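Local coordinates for putative peptide ABC-transport system periplasmic peptide-binding protein (Campylobacter jejuni, PDB 4OEV) that binds nickel(II) ions outside the cytoplasmic membrane, probably handing them to an ABC-type importer of the cell, at residues E42-K47 and G385-P390; L72-V77 and K177-F182; R289-S294 and S432-R437. One frame throughout, in Å; residues are numbered along the deposited sequence.

Contact 1: residues E42-K47 and G385-P390; sequences ENMSLK and GSPLDP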
loop_
_atom_site.group_PDB
_atom_site.type_symbol
_atom_site.label_atom_id
_atom_site.label_comp_id
_atom_site.label_asym_id
_atom_site.label_seq_id
_atom_site.Cartn_x
_atom_site.Cartn_y
_atom_site.Cartn_z
ATOM N N GLU A 42 -16.019 -9.358 0.262
ATOM C CA GLU A 42 -14.987 -10.306 0.696
ATOM C C GLU A 42 -14.263 -10.939 -0.477
ATOM O O GLU A 42 -13.181 -11.501 -0.317
ATOM C CB GLU A 42 -15.582 -11.405 1.565
ATOM C CG GLU A 42 -16.752 -12.071 0.906
ATOM C CD GLU A 42 -18.052 -11.619 1.513
ATOM O OE1 GLU A 42 -18.289 -10.401 1.502
ATOM O OE2 GLU A 42 -18.833 -12.465 1.997
ATOM N N ASN A 43 -14.903 -10.886 -1.639
ATOM C CA ASN A 43 -14.319 -11.395 -2.867
ATOM C C ASN A 43 -13.563 -10.327 -3.682
ATOM O O ASN A 43 -13.192 -10.603 -4.816
ATOM C CB ASN A 43 -15.421 -11.999 -3.733
ATOM C CG ASN A 43 -16.159 -13.086 -3.025
ATOM O OD1 ASN A 43 -17.389 -13.100 -2.988
ATOM N ND2 ASN A 43 -15.415 -14.003 -2.431
ATOM N N MET A 44 -13.347 -9.146 -3.083
ATOM C CA MET A 44 -12.811 -7.944 -3.737
ATOM C C MET A 44 -13.631 -7.549 -4.976
ATOM O O MET A 44 -13.106 -6.976 -5.934
ATOM C CB MET A 44 -11.346 -8.128 -4.099
ATOM C CG MET A 44 -10.517 -6.822 -4.013
ATOM S SD MET A 44 -10.498 -6.128 -2.350
ATOM C CE MET A 44 -10.038 -7.575 -1.514
ATOM N N SER A 45 -14.927 -7.807 -4.923
ATOM C CA SER A 45 -15.842 -7.387 -6.001
ATOM C C SER A 45 -16.254 -5.960 -5.786
ATOM O O SER A 45 -16.575 -5.594 -4.663
ATOM C CB SER A 45 -17.093 -8.264 -6.022
ATOM O OG SER A 45 -16.748 -9.603 -6.312
ATOM N N LEU A 46 -16.277 -5.153 -6.858
ATOM C CA LEU A 46 -16.753 -3.798 -6.767
ATOM C C LEU A 46 -18.259 -3.802 -6.501
ATOM O O LEU A 46 -19.002 -4.522 -7.187
ATOM C CB LEU A 46 -16.451 -3.033 -8.068
ATOM C CG LEU A 46 -16.711 -1.542 -8.171
ATOM C CD1 LEU A 46 -15.719 -0.700 -7.420
ATOM C CD2 LEU A 46 -16.665 -1.156 -9.639
ATOM N N LYS A 47 -18.694 -3.035 -5.498
ATOM C CA LYS A 47 -20.112 -2.943 -5.134
ATOM C C LYS A 47 -20.482 -1.503 -4.899
ATOM O O LYS A 47 -19.636 -0.704 -4.509
ATOM C CB LYS A 47 -20.444 -3.735 -3.865
ATOM C CG LYS A 47 -20.250 -5.231 -3.960
ATOM C CD LYS A 47 -21.208 -5.884 -4.941
ATOM C CE LYS A 47 -21.087 -7.405 -4.854
ATOM N NZ LYS A 47 -21.925 -8.105 -5.871
ATOM N N GLY A 385 2.050 -2.842 -2.685
ATOM C CA GLY A 385 1.166 -3.851 -3.233
ATOM C C GLY A 385 -0.306 -3.550 -2.926
ATOM O O GLY A 385 -0.632 -3.144 -1.808
ATOM N N SER A 386 -1.176 -3.727 -3.907
ATOM C CA SER A 386 -2.627 -3.416 -3.706
ATOM C C SER A 386 -3.391 -4.498 -4.418
ATOM O O SER A 386 -3.001 -4.949 -5.507
ATOM C CB SER A 386 -2.975 -2.001 -4.219
ATOM O OG SER A 386 -4.406 -1.683 -4.055
ATOM N N PRO A 387 -4.494 -4.939 -3.820
ATOM C CA PRO A 387 -5.339 -5.918 -4.478
ATOM C C PRO A 387 -6.276 -5.218 -5.481
ATOM O O PRO A 387 -7.011 -5.875 -6.209
ATOM C CB PRO A 387 -6.134 -6.527 -3.324
ATOM C CG PRO A 387 -6.260 -5.409 -2.361
ATOM C CD PRO A 387 -5.022 -4.546 -2.504
ATOM N N LEU A 388 -6.292 -3.903 -5.468
ATOM C CA LEU A 388 -7.155 -3.179 -6.429
ATOM C C LEU A 388 -6.502 -3.060 -7.817
ATOM O O LEU A 388 -5.541 -3.774 -8.115
ATOM C CB LEU A 388 -7.507 -1.810 -5.858
ATOM C CG LEU A 388 -8.198 -1.936 -4.505
ATOM C CD1 LEU A 388 -8.685 -0.590 -4.095
ATOM C CD2 LEU A 388 -9.325 -2.969 -4.502
ATOM N N ASP A 389 -6.985 -2.129 -8.643
ATOM C CA ASP A 389 -6.470 -1.964 -10.001
ATOM C C ASP A 389 -4.935 -1.896 -10.066
ATOM O O ASP A 389 -4.262 -1.247 -9.223
ATOM C CB ASP A 389 -7.095 -0.704 -10.656
ATOM C CG ASP A 389 -6.840 -0.657 -12.138
ATOM O OD1 ASP A 389 -5.722 -0.233 -12.542
ATOM O OD2 ASP A 389 -7.729 -1.128 -12.898
ATOM N N PRO A 390 -4.346 -2.600 -11.042
ATOM C CA PRO A 390 -2.872 -2.641 -11.127
ATOM C C PRO A 390 -2.177 -1.287 -11.232
ATOM O O PRO A 390 -0.968 -1.224 -10.998
ATOM C CB PRO A 390 -2.617 -3.448 -12.398
ATOM C CG PRO A 390 -3.933 -3.411 -13.176
ATOM C CD PRO A 390 -4.975 -3.457 -12.070
#

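Contact 2: residues L72-V77 and K177-F182; sequences LWHDGV and KANEHF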
loop_
_atom_site.group_PDB
_atom_site.type_symbol
_atom_site.label_atom_id
_atom_site.label_comp_id
_atom_site.label_asym_id
_atom_site.label_seq_id
_atom_site.Cartn_x
_atom_site.Cartn_y
_atom_site.Cartn_z
ATOM N N LEU A 72 -26.526 10.505 5.572
ATOM C CA LEU A 72 -26.114 11.645 6.380
ATOM C C LEU A 72 -24.597 11.614 6.661
ATOM O O LEU A 72 -24.037 10.547 6.881
ATOM C CB LEU A 72 -26.838 11.663 7.714
ATOM C CG LEU A 72 -28.231 12.293 7.836
ATOM C CD1 LEU A 72 -28.852 12.582 6.455
ATOM C CD2 LEU A 72 -29.083 11.408 8.721
ATOM N N TRP A 73 -23.979 12.800 6.645
ATOM C CA TRP A 73 -22.677 13.061 7.257
ATOM C C TRP A 73 -22.827 12.921 8.770
ATOM O O TRP A 73 -23.923 12.992 9.280
ATOM C CB TRP A 73 -22.180 14.472 6.934
ATOM C CG TRP A 73 -21.875 14.729 5.491
ATOM C CD1 TRP A 73 -22.640 15.429 4.586
ATOM C CD2 TRP A 73 -20.715 14.293 4.786
ATOM N NE1 TRP A 73 -22.015 15.450 3.358
ATOM C CE2 TRP A 73 -20.832 14.761 3.453
ATOM C CE3 TRP A 73 -19.585 13.540 5.151
ATOM C CZ2 TRP A 73 -19.857 14.511 2.485
ATOM C CZ3 TRP A 73 -18.604 13.293 4.185
ATOM C CH2 TRP A 73 -18.747 13.751 2.874
ATOM N N HIS A 74 -21.724 12.775 9.492
ATOM C CA HIS A 74 -21.760 12.588 10.933
ATOM C C HIS A 74 -22.331 13.788 11.694
ATOM O O HIS A 74 -22.659 13.653 12.874
ATOM C CB HIS A 74 -20.359 12.244 11.440
ATOM C CG HIS A 74 -19.855 10.940 10.913
ATOM N ND1 HIS A 74 -18.511 10.603 10.870
ATOM C CD2 HIS A 74 -20.525 9.882 10.394
ATOM C CE1 HIS A 74 -18.382 9.403 10.339
ATOM N NE2 HIS A 74 -19.587 8.940 10.047
ATOM N N ASP A 75 -22.470 14.942 11.029
ATOM C CA ASP A 75 -22.990 16.131 11.711
ATOM C C ASP A 75 -24.455 16.422 11.375
ATOM O O ASP A 75 -24.958 17.497 11.693
ATOM C CB ASP A 75 -22.124 17.372 11.426
ATOM C CG ASP A 75 -22.110 17.775 9.965
ATOM O OD1 ASP A 75 -22.701 17.059 9.125
ATOM O OD2 ASP A 75 -21.416 18.775 9.657
ATOM N N GLY A 76 -25.113 15.493 10.687
ATOM C CA GLY A 76 -26.541 15.607 10.439
ATOM C C GLY A 76 -26.867 16.097 9.046
ATOM O O GLY A 76 -27.965 15.845 8.552
ATOM N N VAL A 77 -25.903 16.749 8.387
ATOM C CA VAL A 77 -26.162 17.327 7.069
ATOM C C VAL A 77 -26.288 16.199 6.044
ATOM O O VAL A 77 -25.596 15.181 6.151
ATOM C CB VAL A 77 -25.038 18.307 6.694
ATOM C CG1 VAL A 77 -25.206 18.851 5.302
ATOM C CG2 VAL A 77 -24.921 19.413 7.741
ATOM N N LYS A 177 -16.614 6.167 17.895
ATOM C CA LYS A 177 -17.867 5.558 18.337
ATOM C C LYS A 177 -18.730 5.253 17.120
ATOM O O LYS A 177 -18.574 5.882 16.056
ATOM C CB LYS A 177 -18.574 6.436 19.374
ATOM C CG LYS A 177 -19.036 7.825 18.908
ATOM C CD LYS A 177 -19.849 8.527 20.040
ATOM C CE LYS A 177 -20.294 9.951 19.651
ATOM N NZ LYS A 177 -21.236 10.579 20.668
ATOM N N ALA A 178 -19.607 4.263 17.256
ATOM C CA ALA A 178 -20.427 3.809 16.139
ATOM C C ALA A 178 -21.290 4.948 15.564
ATOM O O ALA A 178 -21.729 5.826 16.305
ATOM C CB ALA A 178 -21.316 2.660 16.566
ATOM N N ASN A 179 -21.468 4.927 14.240
ATOM C CA ASN A 179 -22.365 5.837 13.542
ATOM C C ASN A 179 -23.769 5.248 13.578
ATOM O O ASN A 179 -24.073 4.327 12.818
ATOM C CB ASN A 179 -21.893 6.062 12.097
ATOM C CG ASN A 179 -22.874 6.922 11.272
ATOM O OD1 ASN A 179 -23.882 7.410 11.791
ATOM N ND2 ASN A 179 -22.563 7.116 9.986
ATOM N N GLU A 180 -24.622 5.803 14.439
ATOM C CA GLU A 180 -25.941 5.229 14.692
ATOM C C GLU A 180 -26.899 5.453 13.520
ATOM O O GLU A 180 -28.003 4.879 13.503
ATOM C CB GLU A 180 -26.537 5.817 15.983
ATOM C CG GLU A 180 -27.037 7.257 15.857
ATOM C CD GLU A 180 -25.946 8.335 15.958
ATOM O OE1 GLU A 180 -26.288 9.446 16.448
ATOM O OE2 GLU A 180 -24.772 8.094 15.542
ATOM N N HIS A 181 -26.510 6.336 12.589
ATOM C CA HIS A 181 -27.230 6.521 11.337
ATOM C C HIS A 181 -26.365 6.157 10.143
ATOM O O HIS A 181 -26.172 6.975 9.242
ATOM C CB HIS A 181 -27.725 7.967 11.198
ATOM C CG HIS A 181 -28.515 8.449 12.377
ATOM N ND1 HIS A 181 -28.077 9.461 13.206
ATOM C CD2 HIS A 181 -29.714 8.051 12.873
ATOM C CE1 HIS A 181 -28.972 9.664 14.161
ATOM N NE2 HIS A 181 -29.976 8.825 13.979
ATOM N N PHE A 182 -25.837 4.936 10.139
ATOM C CA PHE A 182 -24.980 4.465 9.053
ATOM C C PHE A 182 -25.892 3.772 8.039
ATOM O O PHE A 182 -26.534 2.771 8.334
ATOM C CB PHE A 182 -23.879 3.531 9.584
ATOM C CG PHE A 182 -22.883 3.098 8.549
ATOM C CD1 PHE A 182 -22.354 4.013 7.637
ATOM C CD2 PHE A 182 -22.433 1.793 8.512
ATOM C CE1 PHE A 182 -21.425 3.622 6.686
ATOM C CE2 PHE A 182 -21.502 1.393 7.579
ATOM C CZ PHE A 182 -20.995 2.314 6.651
HETATM O O HOH W 1 -23.565 7.485 6.877
#

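Contact 3: residues R289-S294 and S432-R437; sequences RSWANS and SNLEER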
loop_
_atom_site.group_PDB
_atom_site.type_symbol
_atom_site.label_atom_id
_atom_site.label_comp_id
_atom_site.label_asym_id
_atom_site.label_seq_id
_atom_site.Cartn_x
_atom_site.Cartn_y
_atom_site.Cartn_z
ATOM N N ARG A 289 -0.270 -10.941 -8.180
ATOM C CA ARG A 289 -1.599 -11.289 -7.697
ATOM C C ARG A 289 -2.671 -10.512 -8.465
ATOM O O ARG A 289 -3.860 -10.540 -8.091
ATOM C CB ARG A 289 -1.738 -11.017 -6.199
ATOM C CG ARG A 289 -1.068 -12.090 -5.331
ATOM C CD ARG A 289 -1.937 -12.400 -4.127
ATOM N NE ARG A 289 -1.206 -13.239 -3.185
ATOM C CZ ARG A 289 -1.364 -14.554 -3.078
ATOM N NH1 ARG A 289 -2.265 -15.175 -3.836
ATOM N NH2 ARG A 289 -0.639 -15.245 -2.195
ATOM N N SER A 290 -2.261 -9.936 -9.585
ATOM C CA SER A 290 -3.161 -9.169 -10.469
ATOM C C SER A 290 -3.630 -9.905 -11.720
ATOM O O SER A 290 -2.938 -10.808 -12.204
ATOM C CB SER A 290 -2.451 -7.910 -10.921
ATOM O OG SER A 290 -3.292 -7.197 -11.819
ATOM N N TRP A 291 -4.791 -9.502 -12.270
ATOM C CA TRP A 291 -5.203 -9.993 -13.579
ATOM C C TRP A 291 -4.180 -9.550 -14.636
ATOM O O TRP A 291 -4.026 -10.193 -15.693
ATOM C CB TRP A 291 -6.616 -9.501 -13.940
ATOM C CG TRP A 291 -6.824 -8.017 -13.798
ATOM C CD1 TRP A 291 -7.401 -7.378 -12.748
ATOM C CD2 TRP A 291 -6.469 -6.992 -14.749
ATOM N NE1 TRP A 291 -7.419 -6.027 -12.972
ATOM C CE2 TRP A 291 -6.863 -5.765 -14.199
ATOM C CE3 TRP A 291 -5.861 -6.999 -16.012
ATOM C CZ2 TRP A 291 -6.671 -4.556 -14.863
ATOM C CZ3 TRP A 291 -5.648 -5.786 -16.660
ATOM C CH2 TRP A 291 -6.051 -4.593 -16.084
ATOM N N ALA A 292 -3.485 -8.464 -14.325
ATOM C CA ALA A 292 -2.473 -7.873 -15.198
ATOM C C ALA A 292 -1.189 -8.714 -15.307
ATOM O O ALA A 292 -0.324 -8.407 -16.114
ATOM C CB ALA A 292 -2.119 -6.485 -14.684
ATOM N N ASN A 293 -1.053 -9.754 -14.485
ATOM C CA ASN A 293 0.161 -10.574 -14.494
ATOM C C ASN A 293 0.323 -11.253 -15.859
ATOM O O ASN A 293 -0.584 -11.937 -16.354
ATOM C CB ASN A 293 0.119 -11.593 -13.326
ATOM C CG ASN A 293 1.393 -12.441 -13.200
ATOM O OD1 ASN A 293 2.327 -12.300 -13.978
ATOM N ND2 ASN A 293 1.438 -13.309 -12.176
ATOM N N SER A 294 1.497 -11.079 -16.460
ATOM C CA SER A 294 1.750 -11.681 -17.771
ATOM C C SER A 294 1.986 -13.196 -17.683
ATOM O O SER A 294 1.860 -13.941 -18.679
ATOM C CB SER A 294 2.939 -10.983 -18.413
ATOM O OG SER A 294 4.066 -11.056 -17.550
ATOM N N SER A 432 -9.042 1.351 -22.422
ATOM C CA SER A 432 -10.252 0.667 -21.924
ATOM C C SER A 432 -10.269 -0.854 -22.114
ATOM O O SER A 432 -10.699 -1.580 -21.220
ATOM C CB SER A 432 -11.505 1.255 -22.596
ATOM O OG SER A 432 -11.769 2.543 -22.069
ATOM N N ASN A 433 -9.805 -1.339 -23.266
ATOM C CA ASN A 433 -9.902 -2.765 -23.582
ATOM C C ASN A 433 -8.991 -3.617 -22.675
ATOM O O ASN A 433 -7.758 -3.406 -22.621
ATOM C CB ASN A 433 -9.552 -2.994 -25.051
ATOM C CG ASN A 433 -9.614 -4.451 -25.443
ATOM O OD1 ASN A 433 -8.587 -5.114 -25.570
ATOM N ND2 ASN A 433 -10.824 -4.955 -25.665
ATOM N N LEU A 434 -9.601 -4.536 -21.927
ATOM C CA LEU A 434 -8.865 -5.331 -20.939
ATOM C C LEU A 434 -7.651 -6.026 -21.548
ATOM O O LEU A 434 -6.561 -5.971 -20.981
ATOM C CB LEU A 434 -9.780 -6.376 -20.302
ATOM C CG LEU A 434 -9.300 -7.320 -19.186
ATOM C CD1 LEU A 434 -8.786 -6.589 -17.982
ATOM C CD2 LEU A 434 -10.384 -8.306 -18.780
ATOM N N GLU A 435 -7.808 -6.590 -22.749
ATOM C CA GLU A 435 -6.726 -7.364 -23.364
ATOM C C GLU A 435 -5.556 -6.464 -23.767
ATOM O O GLU A 435 -4.371 -6.841 -23.674
ATOM C CB GLU A 435 -7.248 -8.116 -24.585
ATOM C CG GLU A 435 -8.006 -9.376 -24.238
ATOM C CD GLU A 435 -9.353 -9.077 -23.561
ATOM O OE1 GLU A 435 -9.600 -9.620 -22.451
ATOM O OE2 GLU A 435 -10.157 -8.299 -24.146
ATOM N N GLU A 436 -5.899 -5.268 -24.205
ATOM C CA GLU A 436 -4.897 -4.271 -24.495
ATOM C C GLU A 436 -4.144 -3.893 -23.230
ATOM O O GLU A 436 -2.912 -3.820 -23.242
ATOM C CB GLU A 436 -5.549 -3.031 -25.109
ATOM C CG GLU A 436 -5.501 -2.996 -26.592
ATOM C CD GLU A 436 -5.758 -1.607 -27.127
ATOM O OE1 GLU A 436 -4.765 -0.883 -27.386
ATOM O OE2 GLU A 436 -6.934 -1.233 -27.264
ATOM N N ARG A 437 -4.888 -3.655 -22.148
ATOM C CA ARG A 437 -4.301 -3.343 -20.842
ATOM C C ARG A 437 -3.294 -4.418 -20.444
ATOM O O ARG A 437 -2.175 -4.124 -20.028
ATOM C CB ARG A 437 -5.379 -3.251 -19.747
ATOM C CG ARG A 437 -6.248 -1.994 -19.743
ATOM C CD ARG A 437 -6.857 -1.748 -18.359
ATOM N NE ARG A 437 -5.960 -0.962 -17.487
ATOM C CZ ARG A 437 -6.182 -0.723 -16.188
ATOM N NH1 ARG A 437 -7.276 -1.201 -15.602
ATOM N NH2 ARG A 437 -5.325 0.006 -15.476
#

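Contact 1: residues E42-K47 and G385-P390
Met44 reaches across from 42-47 and lays its thioether against Pro387 and Leu388, with no hydrogen bond between the two segments. Its CA-CB bond already points toward the partner, but CB itself stays back, and contact starts one atom further out. Met44 CG is where the side chain first meets the other segment: it lies 4.2 Å from Pro387 O and 4.1 Å from Leu388 CD2. The chain then bends at chi2 (61°) and again at chi3 (50°), curling instead of running straight ahead. At the first bend Met44 SD comes to rest 4.0 Å from Leu388 CD2, and the same sulfur is 4.3 Å from Pro387 CG. After the second bend Met44 CE stays beside the proline ring, 4.4 Å from Pro387 CG. Leu388 brings one branch only, CD2, and the two side chains cross at about a right angle. These are loose van der Waals distances, and the buried area is small.

Each loop is shaped from within. Asp41 OD1 accepts from the backbone N of both Asn43 and Ser45, while Ser386 OG takes Leu388 N at 3.2 Å in an ST turn. Met44 sits in the connection between strands 38-40 and 46-48, and Pro387 and Leu388 sit in the loop leaving strand 379-384, about 13 Å from the nickel as measured from the Pro387 side chain. Gly385 pairs by backbone with His480, a nickel ligand. Beyond Met44, Leu388 also packs on Phe40 of strand 38-40 and on Asp131 of helix 129-132.

Contact 2: residues L72-V77 and K177-F182
His74 and Asn179 make the polar meeting, edge to amide. The imidazole presents its CD2-NE2 edge, and Asn179 ND2 lies near the ring plane, 3.5 Å from His74 CD2; ring and amide stand 82° apart. ND2 is as close to His74 NE2, but the angle is poor and no hydrogen bond joins them. Instead both nitrogens bond to a third party, the carbonyl oxygen of Gly161, which draws the two side chains together. An extended chi1 (175°) carries the Asn179 amide out to the imidazole edge.

One water adds a bridge: it donates to Leu72 O at 3.1 Å and accepts a weak bond from Asn179 ND2 at 3.3 Å.

The apolar part is slight, with Leu72 CD2 resting 4.5 Å from His181 CB.

Local bonds shape both loops. Asn179 OD1 takes His181 N at 2.9 Å in an Asx turn, the donor standing well above the carbonyl plane, so this one amide serves both its own loop and the junction. Across from it, Trp73 to Gly76 form a type I turn, overlapped by an Asx turn in which Asp75 OD1 accepts Val77 N.

The 72-77 loop links strand 62-67 to helix 81-92, while segment 177-182 runs off the end of strand 173-178. His74 and Asn179 both touch Lys164 of the adjoining strand 163-169, and Asp75 and Val77 lean on helix 140-143.

Contact 3: residues R289-S294 and S432-R437
Trp291 is wedged against the first turn of helix 434-450, where it meets Leu434 with a face and Arg437 with an edge.

The face contact is a CH-pi interaction. Leu434 CD1 sits 3.7 Å from the centroid of the six-membered ring of Trp291, 20° off its normal, and its nearest ring atom is Trp291 CZ3 at 3.5 Å. The opposite face is backed by its own loop, through Ser290 OG and Ala292 CB near the rim. Trp291 holds its CG between the backbone N and carbonyl carbon (chi1 51°), which swings the indole out toward the helix.

Arg437 meets the far edge of the benzo ring. Arg437 NH1 is 3.5 Å from Trp291 CZ2, and Arg437 CD is 3.7 Å from Trp291 CH2. A bend at chi3 leads the head along the CH2-CZ2 edge, with NE in the plane of the indole. Trp291 CH2 lies over one face of the guanidinium, the two planes standing 61° apart. No hydrogen bond crosses here: NH1 makes a salt bridge with Asp389 and NE bonds to Ala428 O, which fix the guanidinium beside the indole, and the carboxylate of Asp389 probably offsets its charge.

Each segment also carries hydrogen bonds of its own. Ser290 OG accepts Ala292 N at 2.8 Å, an ST turn lying within the type I turn Ser290-Asn293. Asn433 is the N-cap of the helix, its OD1 taking Glu436 N at 3.0 Å. What results is a tryptophan-bearing turn packed on a capped helix start, with Leu434 and Arg437, three residues apart, supplying the receiving surface: structural packing away from the nickel site.

Contacts 1 and 3 adjoin: the Asp389-Arg437 salt bridge joins them, and Pro390 packs on Trp291. The loop after strand 379-384 thus takes part in both, meeting Met44 in one and Arg437 and Trp291 in the other. Contact 2 lies apart, its centre 26 Å from that of contact 1 and 39 Å from that of contact 3, and is nested in sequence within the span that contact 1 closes. Contact 1 is a surface touch that has no hydrogen bond across it and rests on van der Waals contact; contacts 2 and 3 are partly buried. Contact 2 relies on a shared carbonyl and a water at a strand end, contact 3 on an aromatic ring against a helix start.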